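Local coordinates for hypothetical protein HI1011 (Haemophilus influenzae, PDB 1YZY) that catalyses the ATP-dependent phosphorylation of 3-oxo-tetronate to 3-oxo-tetronate 4-phosphate, as a member of the four-carbon acid sugar kinase family, at residues A184-A188 / Q189-Y193; R154-D157 / A158-G162; V167-A170 / D171-G175; V96-A99 / L100-E103. All coordinates share one frame; numbering follows the deposited sequence.

Overall arrangement
All four contacts are local and lie in the sugar-binding N-terminal domain. Along the chain they run in the order 4, 2, 3, 1. Contact 4 lies within helix 93-104. Contact 2 ends helix 152-159. Contact 3 opens helix 169-172 behind strand 164-167. Contact 1 closes helix 176-188 ahead of strand 193-196. Strands 164-167 and 193-196 are neighbours in a three-stranded parallel sheet. Contacts 1, 2 and 4 meet where Y193 and R192 reach D98. Their centres are about 13 to 17 Å apart. Contact 3 touches only contact 1, through V167 and L186. The group lies away from the probable ATP site, which falls in the nucleotide-binding C-terminal domain.

Contact 1: A184-A188 / Q189-Y193; sequences AELKA and QGYRY
L186 O accepts the N-H of Y191 at 3.0 Å, and this bond marks a Schellman motif at the end of helix 176-188. The second bond of the motif runs from G190 N to K187 O. Its donor stands above the carbonyl plane, so it does not use a lone pair. Q189 N to E185 O is the last regular helical bond. G190 has positive phi (87°), and this lets the chain leave the helix and turn toward strand 193-196.

The apolar part is small. L186 CD2 lies 3.7 Å from Y191 CD2, and the two side chains cross at a slant. L186 O lies at the edge of the tyrosine ring, near its plane. L186 also packs on V167 of strand 164-167.

The polar side chains E185 and Q189 run side by side and point the same way. Their carboxylate and amide planes are 22° apart. Contact is by carbon, with E185 CG 4.1 Å from Q189 CD. Q189 CG sits beside its own backbone N (chi1 -61°), which brings it back over E185 O.

Water joins the two segments as well. One molecule donates to K187 O at 2.9 Å and to Y191 O at 2.7 Å.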
ATOM      1  N   ALA A 184     -21.033 -16.267 -18.414  1.00 22.85           N
ATOM      2  CA  ALA A 184     -21.483 -17.618 -18.713  1.00 27.73           C
ATOM      3  C   ALA A 184     -21.179 -17.987 -20.164  1.00 27.05           C
ATOM      4  O   ALA A 184     -20.920 -19.151 -20.486  1.00 31.56           O
ATOM      5  CB  ALA A 184     -22.970 -17.739 -18.435  1.00 26.91           C
ATOM      6  N   GLU A 185     -21.230 -16.984 -21.030  1.00 27.45           N
ATOM      7  CA  GLU A 185     -20.970 -17.137 -22.453  1.00 31.23           C
ATOM      8  C   GLU A 185     -19.473 -17.331 -22.712  1.00 24.26           C
ATOM      9  O   GLU A 185     -19.088 -18.203 -23.488  1.00 28.38           O
ATOM     10  CB  GLU A 185     -21.512 -15.902 -23.184  1.00 29.55           C
ATOM     11  CG  GLU A 185     -20.897 -15.584 -24.527  1.00 44.90           C
ATOM     12  CD  GLU A 185     -21.034 -14.104 -24.868  1.00 59.12           C
ATOM     13  OE1 GLU A 185     -20.123 -13.319 -24.499  1.00 59.52           O
ATOM     14  OE2 GLU A 185     -22.057 -13.721 -25.486  1.00 56.41           O
ATOM     15  N   LEU A 186     -18.639 -16.507 -22.077  1.00 22.50           N
ATOM     16  CA  LEU A 186     -17.184 -16.605 -22.232  1.00 19.29           C
ATOM     17  C   LEU A 186     -16.674 -17.958 -21.729  1.00 17.20           C
ATOM     18  O   LEU A 186     -15.767 -18.538 -22.323  1.00 21.04           O
ATOM     19  CB  LEU A 186     -16.474 -15.469 -21.492  1.00 11.37           C
ATOM     20  CG  LEU A 186     -16.638 -14.041 -22.013  1.00 14.54           C
ATOM     21  CD1 LEU A 186     -15.919 -13.069 -21.087  1.00 16.49           C
ATOM     22  CD2 LEU A 186     -16.096 -13.920 -23.429  1.00 12.97           C
ATOM     23  N   LYS A 187     -17.256 -18.447 -20.635  1.00 18.00           N
ATOM     24  CA  LYS A 187     -16.884 -19.737 -20.063  1.00 20.82           C
ATOM     25  C   LYS A 187     -17.237 -20.900 -20.985  1.00 24.86           C
ATOM     26  O   LYS A 187     -16.532 -21.913 -21.019  1.00 26.66           O
ATOM     27  CB  LYS A 187     -17.569 -19.941 -18.711  1.00 20.28           C
ATOM     28  CG  LYS A 187     -17.091 -18.988 -17.638  1.00 34.60           C
ATOM     29  CD  LYS A 187     -17.856 -19.164 -16.330  1.00 44.28           C
ATOM     30  CE  LYS A 187     -17.530 -20.481 -15.643  1.00 47.28           C
ATOM     31  NZ  LYS A 187     -18.286 -20.624 -14.367  1.00 52.11           N
ATOM     32  N   ALA A 188     -18.370 -20.788 -21.668  1.00 21.27           N
ATOM     33  CA  ALA A 188     -18.808 -21.826 -22.592  1.00 26.05           C
ATOM     34  C   ALA A 188     -17.872 -21.852 -23.800  1.00 25.62           C
ATOM     35  O   ALA A 188     -17.633 -22.901 -24.393  1.00 27.65           O
ATOM     36  CB  ALA A 188     -20.240 -21.571 -23.026  1.00 20.64           C
ATOM     37  N   GLN A 189     -17.345 -20.685 -24.159  1.00 25.75           N
ATOM     38  CA  GLN A 189     -16.419 -20.561 -25.276  1.00 24.49           C
ATOM     39  C   GLN A 189     -15.002 -21.041 -24.928  1.00 22.74           C
ATOM     40  O   GLN A 189     -14.099 -20.983 -25.773  1.00 28.79           O
ATOM     41  CB  GLN A 189     -16.377 -19.112 -25.752  1.00 25.72           C
ATOM     42  CG  GLN A 189     -17.716 -18.604 -26.251  1.00 34.14           C
ATOM     43  CD  GLN A 189     -17.683 -17.138 -26.626  1.00 33.24           C
ATOM     44  OE1 GLN A 189     -17.002 -16.334 -25.990  1.00 39.26           O
ATOM     45  NE2 GLN A 189     -18.433 -16.779 -27.660  1.00 36.15           N
ATOM     46  N   GLY A 190     -14.815 -21.497 -23.685  1.00 18.77           N
ATOM     47  CA  GLY A 190     -13.523 -22.001 -23.236  1.00 18.18           C
ATOM     48  C   GLY A 190     -12.538 -20.985 -22.683  1.00 20.40           C
ATOM     49  O   GLY A 190     -11.326 -21.221 -22.679  1.00 18.53           O
ATOM     50  N   TYR A 191     -13.042 -19.832 -22.263  1.00 24.10           N
ATOM     51  CA  TYR A 191     -12.190 -18.793 -21.702  1.00 19.07           C
ATOM     52  C   TYR A 191     -11.998 -19.040 -20.213  1.00 21.47           C
ATOM     53  O   TYR A 191     -12.944 -19.410 -19.514  1.00 19.21           O
ATOM     54  CB  TYR A 191     -12.805 -17.415 -21.934  1.00 23.01           C
ATOM     55  CG  TYR A 191     -12.765 -16.949 -23.368  1.00 18.66           C
ATOM     56  CD1 TYR A 191     -11.558 -16.593 -23.968  1.00 16.41           C
ATOM     57  CD2 TYR A 191     -13.931 -16.850 -24.124  1.00 19.33           C
ATOM     58  CE1 TYR A 191     -11.510 -16.151 -25.282  1.00 16.06           C
ATOM     59  CE2 TYR A 191     -13.897 -16.405 -25.443  1.00 14.69           C
ATOM     60  CZ  TYR A 191     -12.688 -16.061 -26.013  1.00 26.92           C
ATOM     61  OH  TYR A 191     -12.639 -15.651 -27.323  1.00 29.50           O
ATOM     62  N   ARG A 192     -10.766 -18.848 -19.745  1.00 18.78           N
ATOM     63  CA  ARG A 192     -10.417 -19.052 -18.340  1.00 17.27           C
ATOM     64  C   ARG A 192     -10.414 -17.717 -17.577  1.00 16.94           C
ATOM     65  O   ARG A 192     -10.533 -17.689 -16.343  1.00 19.15           O
ATOM     66  CB  ARG A 192      -9.048 -19.744 -18.243  1.00 17.51           C
ATOM     67  CG  ARG A 192      -8.684 -20.289 -16.866  1.00 21.66           C
ATOM     68  CD  ARG A 192      -7.346 -21.027 -16.913  1.00 27.39           C
ATOM     69  NE  ARG A 192      -6.888 -21.530 -15.613  1.00 26.68           N
ATOM     70  CZ  ARG A 192      -7.460 -22.519 -14.934  1.00 30.94           C
ATOM     71  NH1 ARG A 192      -6.949 -22.899 -13.773  1.00 32.45           N
ATOM     72  NH2 ARG A 192      -8.558 -23.110 -15.386  1.00 26.18           N
ATOM     73  N   TYR A 193     -10.238 -16.619 -18.312  1.00 14.29           N
ATOM     74  CA  TYR A 193     -10.234 -15.271 -17.734  1.00 17.88           C
ATOM     75  C   TYR A 193     -11.025 -14.334 -18.640  1.00 22.48           C
ATOM     76  O   TYR A 193     -11.140 -14.566 -19.851  1.00 19.99           O
ATOM     77  CB  TYR A 193      -8.814 -14.702 -17.595  1.00 17.20           C
ATOM     78  CG  TYR A 193      -7.716 -15.734 -17.619  1.00 22.57           C
ATOM     79  CD1 TYR A 193      -7.006 -15.989 -18.794  1.00  9.93           C
ATOM     80  CD2 TYR A 193      -7.406 -16.483 -16.475  1.00 19.21           C
ATOM     81  CE1 TYR A 193      -6.022 -16.963 -18.837  1.00 15.63           C
ATOM     82  CE2 TYR A 193      -6.423 -17.459 -16.504  1.00 18.57           C
ATOM     83  CZ  TYR A 193      -5.737 -17.694 -17.687  1.00 21.81           C
ATOM     84  OH  TYR A 193      -4.776 -18.666 -17.726  1.00 19.78           O
TER
HETATM   85  O   HOH W   1     -13.940 -21.949 -19.727  1.00 30.76           O

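Contact 2: R154-D157 / A158-G162; sequences RLMD and AQAKG
M156 and A160 form the close side of this helix end. M156 CE lies 3.8 Å from A160 CB, and CG and SD of the same methionine flank that methyl from slightly farther off. M156 CG points away from its backbone N (chi1 -178°). The chain then bends at chi2 (66°), which folds the thioether over A160. T97 of helix 93-104 and Y193 of strand 193-196 pack on M156, which is buried.

The backbone bonds weaken toward the end of the helix. A158 N donates to R154 O at 3.2 Å in the usual helical way. Q159 N donates only weakly, to M156 O, three residues back.

Q159 is also buried. Its CG stands between backbone N and carbonyl carbon (chi1 47°), and it rests 3.4 Å from L155 O. The amide is held from outside the turn: OE1 accepts from G94 N, and NE2 bonds to S87 OG. A water donates to L155 O at 2.9 Å and accepts from Q159 NE2, so the carbonyl is tied to the amide.

The other side is looser. A158 is exposed, with its methyl lying along the carbonyls of L155 and R154. A second water lies 2.9 Å from D157 O and 2.8 Å from G162 O, bridging the helix to the outgoing loop. The D157 side chain itself is anchored, by a hydrogen bond from OD1 to T164 OG1.

The weakened last bonds mark the C-terminal end of helix 152-159, where the chain passes through a loop to strand 164-167.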
ATOM      1  N   ARG A 154      -4.387  -9.949 -25.132  1.00 19.52           N
ATOM      2  CA  ARG A 154      -3.141 -10.368 -25.772  1.00 25.32           C
ATOM      3  C   ARG A 154      -2.005 -10.446 -24.757  1.00 25.64           C
ATOM      4  O   ARG A 154      -1.166 -11.350 -24.823  1.00 25.16           O
ATOM      5  CB  ARG A 154      -2.755  -9.425 -26.927  1.00 21.01           C
ATOM      6  CG  ARG A 154      -3.606  -9.602 -28.190  1.00 19.94           C
ATOM      7  CD  ARG A 154      -2.921  -9.067 -29.438  1.00 18.96           C
ATOM      8  NE  ARG A 154      -2.598  -7.635 -29.379  1.00 15.68           N
ATOM      9  CZ  ARG A 154      -3.246  -6.682 -30.045  1.00 14.09           C
ATOM     10  NH1 ARG A 154      -4.281  -6.975 -30.827  1.00 10.87           N
ATOM     11  NH2 ARG A 154      -2.820  -5.433 -29.978  1.00 13.46           N
ATOM     12  N   LEU A 155      -1.967  -9.472 -23.849  1.00 18.99           N
ATOM     13  CA  LEU A 155      -0.953  -9.428 -22.802  1.00 17.56           C
ATOM     14  C   LEU A 155      -1.104 -10.626 -21.880  1.00 15.99           C
ATOM     15  O   LEU A 155      -0.117 -11.273 -21.528  1.00 18.94           O
ATOM     16  CB  LEU A 155      -1.079  -8.146 -21.981  1.00  9.45           C
ATOM     17  CG  LEU A 155      -0.690  -6.857 -22.678  1.00 14.32           C
ATOM     18  CD1 LEU A 155      -1.067  -5.686 -21.799  1.00 14.92           C
ATOM     19  CD2 LEU A 155       0.802  -6.864 -23.009  1.00 12.79           C
ATOM     20  N   MET A 156      -2.334 -10.913 -21.473  1.00 17.14           N
ATOM     21  CA  MET A 156      -2.566 -12.039 -20.588  1.00 18.17           C
ATOM     22  C   MET A 156      -2.309 -13.381 -21.273  1.00 19.69           C
ATOM     23  O   MET A 156      -1.753 -14.300 -20.661  1.00 18.22           O
ATOM     24  CB  MET A 156      -3.986 -11.997 -20.018  1.00 13.61           C
ATOM     25  CG  MET A 156      -4.291 -13.140 -19.036  1.00 16.37           C
ATOM     26  SD  MET A 156      -3.353 -13.124 -17.494  1.00 18.65           S
ATOM     27  CE  MET A 156      -4.119 -14.510 -16.648  1.00 10.92           C
ATOM     28  N   ASP A 157      -2.721 -13.495 -22.533  1.00 19.53           N
ATOM     29  CA  ASP A 157      -2.554 -14.734 -23.293  1.00 20.50           C
ATOM     30  C   ASP A 157      -1.096 -15.142 -23.439  1.00 20.90           C
ATOM     31  O   ASP A 157      -0.780 -16.329 -23.507  1.00 25.52           O
ATOM     32  CB  ASP A 157      -3.177 -14.609 -24.690  1.00 23.12           C
ATOM     33  CG  ASP A 157      -4.683 -14.851 -24.702  1.00 21.12           C
ATOM     34  OD1 ASP A 157      -5.280 -15.194 -23.656  1.00 25.66           O
ATOM     35  OD2 ASP A 157      -5.274 -14.699 -25.790  1.00 23.63           O
ATOM     36  N   ALA A 158      -0.223 -14.152 -23.554  1.00 15.63           N
ATOM     37  CA  ALA A 158       1.203 -14.396 -23.696  1.00 21.75           C
ATOM     38  C   ALA A 158       1.802 -15.136 -22.497  1.00 25.06           C
ATOM     39  O   ALA A 158       2.640 -16.023 -22.666  1.00 28.18           O
ATOM     40  CB  ALA A 158       1.919 -13.086 -23.897  1.00 24.76           C
ATOM     41  N   GLN A 159       1.329 -14.801 -21.302  1.00 22.15           N
ATOM     42  CA  GLN A 159       1.829 -15.383 -20.055  1.00 18.91           C
ATOM     43  C   GLN A 159       0.896 -16.344 -19.330  1.00 15.18           C
ATOM     44  O   GLN A 159       1.207 -16.785 -18.217  1.00 22.63           O
ATOM     45  CB  GLN A 159       2.193 -14.262 -19.080  1.00 13.21           C
ATOM     46  CG  GLN A 159       1.034 -13.276 -19.086  1.00 18.13           C
ATOM     47  CD  GLN A 159       1.242 -12.112 -18.159  1.00 28.98           C
ATOM     48  OE1 GLN A 159       0.962 -12.206 -16.972  1.00 27.93           O
ATOM     49  NE2 GLN A 159       1.713 -10.998 -18.699  1.00 25.75           N
ATOM     50  N   ALA A 160      -0.259 -16.645 -19.910  1.00 14.40           N
ATOM     51  CA  ALA A 160      -1.200 -17.541 -19.252  1.00 15.05           C
ATOM     52  C   ALA A 160      -1.310 -18.911 -19.913  1.00 21.33           C
ATOM     53  O   ALA A 160      -0.921 -19.091 -21.066  1.00 21.39           O
ATOM     54  CB  ALA A 160      -2.569 -16.884 -19.169  1.00 20.97           C
ATOM     55  N   LYS A 161      -1.794 -19.890 -19.151  1.00 21.21           N
ATOM     56  CA  LYS A 161      -1.978 -21.248 -19.652  1.00 30.65           C
ATOM     57  C   LYS A 161      -3.324 -21.371 -20.379  1.00 30.47           C
ATOM     58  O   LYS A 161      -3.530 -22.304 -21.158  1.00 32.48           O
ATOM     59  CB  LYS A 161      -1.934 -22.261 -18.500  1.00 33.56           C
ATOM     60  CG  LYS A 161      -0.679 -23.124 -18.438  1.00 42.87           C
ATOM     61  CD  LYS A 161       0.515 -22.373 -17.878  1.00 49.13           C
ATOM     62  CE  LYS A 161       1.788 -23.214 -17.952  1.00 57.17           C
ATOM     63  NZ  LYS A 161       2.303 -23.363 -19.352  1.00 57.35           N
ATOM     64  N   GLY A 162      -4.247 -20.457 -20.078  1.00 26.91           N
ATOM     65  CA  GLY A 162      -5.564 -20.467 -20.697  1.00 25.66           C
ATOM     66  C   GLY A 162      -5.787 -19.314 -21.663  1.00 22.74           C
ATOM     67  O   GLY A 162      -4.835 -18.614 -22.041  1.00 23.95           O
TER
HETATM   68  O   HOH W   2       2.690 -10.736 -21.784  1.00 22.15           O
HETATM   69  O   HOH W   3      -2.651 -18.513 -23.807  1.00 42.31           O

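Contact 3: V167-A170 / D171-G175; sequences VAYA and DVIKG
A168 O accepts two backbone N-H groups at the start of helix 169-172. V172 N comes in the carbonyl plane at 3.1 Å. D171 N is nearer, at 2.9 Å, but lies above that plane. A168 is the N-cap residue. Next in line, I173 N donates to Y169 O at 3.0 Å. That bond is nearly straight, with an N-H...O angle of 172°. V172 N adds a weak bond to the same Y169 O.

The N-cap is also tied by water. One molecule accepts from A168 N and donates to D171 OD2 at 2.8 Å. The other carboxylate oxygen, OD1, forms a salt bridge with R178 of helix 176-188.

I173 meets Y169 through a CH-pi contact. I173 CG2 stands over one face of the ring, 3.8 Å from the centroid and offset toward the rim. CG2 points away from its own carbonyl carbon, while CG1 takes the place between N and C (chi1 62°). CG1 therefore rests against A170 O, at 3.3 Å. Q203 of helix 202-210 touches both Y169 and I173.

On the buried side, V167 CG1 meets V172 CG2 at 4.0 Å, and the two side chains cross at about a right angle. V172 packs further on V196 and V206.

A type I turn runs from V172 to G175, with G175 N bonded to V172 O. G175 occupies the N-cap position of the next helix, 176-188. The polar bonds thus fix both the start of helix 169-172 and, through D171 and R178, its link to helix 176-188.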
ATOM      1  N   VAL A 167     -15.645  -8.737 -22.006  1.00 16.09           N
ATOM      2  CA  VAL A 167     -16.971  -8.248 -21.644  1.00 14.63           C
ATOM      3  C   VAL A 167     -16.971  -6.811 -22.093  1.00 18.08           C
ATOM      4  O   VAL A 167     -16.550  -5.984 -21.284  1.00 14.08           O
ATOM      5  CB  VAL A 167     -17.359  -8.355 -20.151  1.00 12.81           C
ATOM      6  CG1 VAL A 167     -18.824  -7.903 -19.951  1.00 10.71           C
ATOM      7  CG2 VAL A 167     -17.169  -9.803 -19.648  1.00 12.39           C
ATOM      8  N   ALA A 168     -17.374  -6.481 -23.320  1.00 14.09           N
ATOM      9  CA  ALA A 168     -17.306  -5.106 -23.759  1.00 14.83           C
ATOM     10  C   ALA A 168     -18.186  -4.085 -23.051  1.00 15.05           C
ATOM     11  O   ALA A 168     -19.172  -4.431 -22.396  1.00 16.97           O
ATOM     12  CB  ALA A 168     -17.579  -5.099 -25.256  1.00 13.58           C
ATOM     13  N   TYR A 169     -17.784  -2.825 -23.180  1.00 14.73           N
ATOM     14  CA  TYR A 169     -18.477  -1.679 -22.607  1.00 13.06           C
ATOM     15  C   TYR A 169     -19.987  -1.765 -22.819  1.00 11.39           C
ATOM     16  O   TYR A 169     -20.770  -1.669 -21.868  1.00 13.09           O
ATOM     17  CB  TYR A 169     -17.929  -0.403 -23.264  1.00 12.16           C
ATOM     18  CG  TYR A 169     -18.737   0.853 -23.014  1.00 19.37           C
ATOM     19  CD1 TYR A 169     -18.627   1.553 -21.807  1.00 15.76           C
ATOM     20  CD2 TYR A 169     -19.616   1.345 -23.984  1.00 22.40           C
ATOM     21  CE1 TYR A 169     -19.369   2.710 -21.574  1.00 19.07           C
ATOM     22  CE2 TYR A 169     -20.362   2.501 -23.760  1.00 20.44           C
ATOM     23  CZ  TYR A 169     -20.232   3.179 -22.555  1.00 21.78           C
ATOM     24  OH  TYR A 169     -20.949   4.330 -22.338  1.00 27.29           O
ATOM     25  N   ALA A 170     -20.376  -1.933 -24.082  1.00 15.64           N
ATOM     26  CA  ALA A 170     -21.775  -2.024 -24.474  1.00 20.78           C
ATOM     27  C   ALA A 170     -22.578  -2.983 -23.605  1.00 23.05           C
ATOM     28  O   ALA A 170     -23.779  -2.784 -23.404  1.00 26.40           O
ATOM     29  CB  ALA A 170     -21.874  -2.418 -25.933  1.00 19.03           C
ATOM     30  N   ASP A 171     -21.927  -4.041 -23.130  1.00 20.77           N
ATOM     31  CA  ASP A 171     -22.584  -5.024 -22.273  1.00 21.71           C
ATOM     32  C   ASP A 171     -22.511  -4.686 -20.794  1.00 21.95           C
ATOM     33  O   ASP A 171     -23.380  -5.083 -20.024  1.00 22.49           O
ATOM     34  CB  ASP A 171     -21.983  -6.409 -22.481  1.00 23.96           C
ATOM     35  CG  ASP A 171     -22.331  -6.996 -23.824  1.00 24.93           C
ATOM     36  OD1 ASP A 171     -23.485  -7.438 -23.989  1.00 21.90           O
ATOM     37  OD2 ASP A 171     -21.450  -7.028 -24.709  1.00 19.01           O
ATOM     38  N   VAL A 172     -21.435  -4.032 -20.375  1.00 22.18           N
ATOM     39  CA  VAL A 172     -21.307  -3.686 -18.964  1.00 18.24           C
ATOM     40  C   VAL A 172     -22.381  -2.654 -18.607  1.00 19.63           C
ATOM     41  O   VAL A 172     -23.027  -2.752 -17.559  1.00 15.41           O
ATOM     42  CB  VAL A 172     -19.883  -3.131 -18.606  1.00 19.28           C
ATOM     43  CG1 VAL A 172     -19.730  -3.024 -17.099  1.00  8.01           C
ATOM     44  CG2 VAL A 172     -18.801  -4.030 -19.156  1.00 11.67           C
ATOM     45  N   ILE A 173     -22.586  -1.676 -19.486  1.00 18.00           N
ATOM     46  CA  ILE A 173     -23.577  -0.643 -19.217  1.00 20.50           C
ATOM     47  C   ILE A 173     -25.009  -1.163 -19.091  1.00 20.96           C
ATOM     48  O   ILE A 173     -25.910  -0.410 -18.729  1.00 22.93           O
ATOM     49  CB  ILE A 173     -23.510   0.505 -20.229  1.00 20.84           C
ATOM     50  CG1 ILE A 173     -23.820   0.002 -21.639  1.00 27.22           C
ATOM     51  CG2 ILE A 173     -22.151   1.164 -20.157  1.00 27.53           C
ATOM     52  CD1 ILE A 173     -23.778   1.088 -22.682  1.00 28.21           C
ATOM     53  N   LYS A 174     -25.213  -2.448 -19.361  1.00 20.73           N
ATOM     54  CA  LYS A 174     -26.535  -3.053 -19.249  1.00 21.08           C
ATOM     55  C   LYS A 174     -26.780  -3.659 -17.871  1.00 22.10           C
ATOM     56  O   LYS A 174     -27.891  -4.104 -17.574  1.00 21.78           O
ATOM     57  CB  LYS A 174     -26.753  -4.104 -20.337  1.00 22.65           C
ATOM     58  CG  LYS A 174     -26.716  -3.528 -21.743  1.00 23.93           C
ATOM     59  CD  LYS A 174     -27.104  -4.568 -22.772  1.00 25.84           C
ATOM     60  CE  LYS A 174     -27.141  -3.961 -24.168  1.00 29.61           C
ATOM     61  NZ  LYS A 174     -27.671  -4.923 -25.176  1.00 37.74           N
ATOM     62  N   GLY A 175     -25.742  -3.714 -17.040  1.00 20.01           N
ATOM     63  CA  GLY A 175     -25.933  -4.247 -15.703  1.00 25.18           C
ATOM     64  C   GLY A 175     -25.191  -5.500 -15.289  1.00 24.63           C
ATOM     65  O   GLY A 175     -24.544  -6.158 -16.094  1.00 25.59           O
TER
HETATM   66  O   HOH W   4     -18.932  -8.187 -24.601  1.00 24.95           O

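Contact 4: V96-A99 / L100-E103; sequences VTDA and LLDE
V96 and L100 lie one turn apart on helix 93-104 and form a regular i, i+4 pair. Their side chains run alongside each other, with V96 CG1 3.9 Å from L100 CD1. L100 CG sits beside its own backbone N (chi1 -65°), which lays it against V96 O. T97 and L101 repeat the pattern. T97 CG2 comes 4.0 Å from L101 CD1, again with both side chains pointing the same way.

Four alpha-helical bonds set this spacing. L100 N donates to V96 O, and L101 N to T97 O at 2.8 Å. D102 N donates to D98 O, and E103 N to A99 O at 3.0 Å. The last is the straightest, with an N-H...O angle of 171°. In each bond the donor is tilted modestly from the carbonyl plane.

The next shell holds the faces of the helix. F79 of strand 77-80 touches V96, T97 and L100. L216 of strand 216-219 touches L100 and L101. Helix 55-71 covers another part, with S62 on V96 and I59 on A99. T97 OG1 is hydrogen-bonded to I93 O, one turn back, which fixes the rotation of this threonine.

D98 and D102 turn toward the loop before strand 193-196. R192 forms salt bridges with both, and this probably eases the repulsion between two carboxylates one turn apart. D98 is gripped further: OD1 bonds to Y193 OH, and OD2 accepts from K161 N. The carboxylates themselves stay apart, with D98 OD1 6.0 Å from D102 OD2.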
ATOM      1  N   VAL A  96       0.595 -16.740 -11.702  1.00 14.33           N
ATOM      2  CA  VAL A  96       0.020 -16.651 -10.363  1.00 16.48           C
ATOM      3  C   VAL A  96      -1.485 -16.855 -10.384  1.00 18.51           C
ATOM      4  O   VAL A  96      -2.027 -17.525  -9.507  1.00 23.90           O
ATOM      5  CB  VAL A  96       0.367 -15.305  -9.673  1.00 18.75           C
ATOM      6  CG1 VAL A  96      -0.315 -15.206  -8.330  1.00 12.83           C
ATOM      7  CG2 VAL A  96       1.866 -15.193  -9.475  1.00 19.10           C
ATOM      8  N   THR A  97      -2.159 -16.261 -11.365  1.00 16.61           N
ATOM      9  CA  THR A  97      -3.609 -16.407 -11.481  1.00 14.31           C
ATOM     10  C   THR A  97      -3.942 -17.883 -11.682  1.00 14.89           C
ATOM     11  O   THR A  97      -4.848 -18.429 -11.041  1.00 14.70           O
ATOM     12  CB  THR A  97      -4.176 -15.566 -12.673  1.00 18.84           C
ATOM     13  OG1 THR A  97      -3.932 -14.177 -12.442  1.00 22.32           O
ATOM     14  CG2 THR A  97      -5.678 -15.765 -12.825  1.00  8.61           C
ATOM     15  N   ASP A  98      -3.184 -18.536 -12.556  1.00 15.87           N
ATOM     16  CA  ASP A  98      -3.397 -19.951 -12.838  1.00 19.86           C
ATOM     17  C   ASP A  98      -3.151 -20.831 -11.627  1.00 21.88           C
ATOM     18  O   ASP A  98      -3.898 -21.778 -11.384  1.00 14.80           O
ATOM     19  CB  ASP A  98      -2.516 -20.389 -13.993  1.00 12.54           C
ATOM     20  CG  ASP A  98      -3.091 -19.920 -15.311  1.00 21.70           C
ATOM     21  OD1 ASP A  98      -4.335 -19.865 -15.422  1.00 20.86           O
ATOM     22  OD2 ASP A  98      -2.304 -19.605 -16.228  1.00 19.76           O
ATOM     23  N   ALA A  99      -2.076 -20.547 -10.900  1.00 19.30           N
ATOM     24  CA  ALA A  99      -1.741 -21.313  -9.706  1.00 17.84           C
ATOM     25  C   ALA A  99      -2.857 -21.158  -8.680  1.00 20.01           C
ATOM     26  O   ALA A  99      -3.264 -22.131  -8.049  1.00 18.35           O
ATOM     27  CB  ALA A  99      -0.420 -20.829  -9.136  1.00 14.99           C
ATOM     28  N   LEU A 100      -3.351 -19.931  -8.531  1.00 16.39           N
ATOM     29  CA  LEU A 100      -4.430 -19.635  -7.598  1.00 15.60           C
ATOM     30  C   LEU A 100      -5.714 -20.332  -8.006  1.00 19.55           C
ATOM     31  O   LEU A 100      -6.430 -20.880  -7.159  1.00 18.19           O
ATOM     32  CB  LEU A 100      -4.657 -18.124  -7.498  1.00 18.24           C
ATOM     33  CG  LEU A 100      -3.501 -17.306  -6.905  1.00 19.45           C
ATOM     34  CD1 LEU A 100      -3.851 -15.817  -6.857  1.00 12.09           C
ATOM     35  CD2 LEU A 100      -3.174 -17.824  -5.518  1.00 16.40           C
ATOM     36  N   LEU A 101      -6.023 -20.281  -9.301  1.00 17.17           N
ATOM     37  CA  LEU A 101      -7.220 -20.930  -9.830  1.00 22.09           C
ATOM     38  C   LEU A 101      -7.157 -22.424  -9.578  1.00 21.04           C
ATOM     39  O   LEU A 101      -8.137 -23.033  -9.156  1.00 16.94           O
ATOM     40  CB  LEU A 101      -7.367 -20.658 -11.331  1.00 19.77           C
ATOM     41  CG  LEU A 101      -7.990 -19.315 -11.723  1.00 23.27           C
ATOM     42  CD1 LEU A 101      -7.855 -19.101 -13.214  1.00 26.31           C
ATOM     43  CD2 LEU A 101      -9.456 -19.267 -11.294  1.00 21.99           C
ATOM     44  N   ASP A 102      -5.992 -23.007  -9.839  1.00 18.39           N
ATOM     45  CA  ASP A 102      -5.787 -24.432  -9.623  1.00 27.68           C
ATOM     46  C   ASP A 102      -6.003 -24.826  -8.167  1.00 28.16           C
ATOM     47  O   ASP A 102      -6.740 -25.771  -7.868  1.00 26.37           O
ATOM     48  CB  ASP A 102      -4.376 -24.830 -10.046  1.00 24.86           C
ATOM     49  CG  ASP A 102      -4.198 -24.823 -11.546  1.00 25.43           C
ATOM     50  OD1 ASP A 102      -5.200 -25.022 -12.271  1.00 27.13           O
ATOM     51  OD2 ASP A 102      -3.052 -24.631 -12.000  1.00 31.23           O
ATOM     52  N   GLU A 103      -5.313 -24.132  -7.272  1.00 28.40           N
ATOM     53  CA  GLU A 103      -5.423 -24.407  -5.848  1.00 27.31           C
ATOM     54  C   GLU A 103      -6.863 -24.319  -5.370  1.00 29.80           C
ATOM     55  O   GLU A 103      -7.302 -25.116  -4.533  1.00 29.29           O
ATOM     56  CB  GLU A 103      -4.536 -23.437  -5.061  1.00 28.50           C
ATOM     57  CG  GLU A 103      -4.705 -23.477  -3.549  1.00 28.86           C
ATOM     58  CD  GLU A 103      -4.406 -24.830  -2.921  1.00 31.86           C
ATOM     59  OE1 GLU A 103      -3.498 -25.538  -3.408  1.00 23.00           O
ATOM     60  OE2 GLU A 103      -5.082 -25.181  -1.924  1.00 39.05           O
TER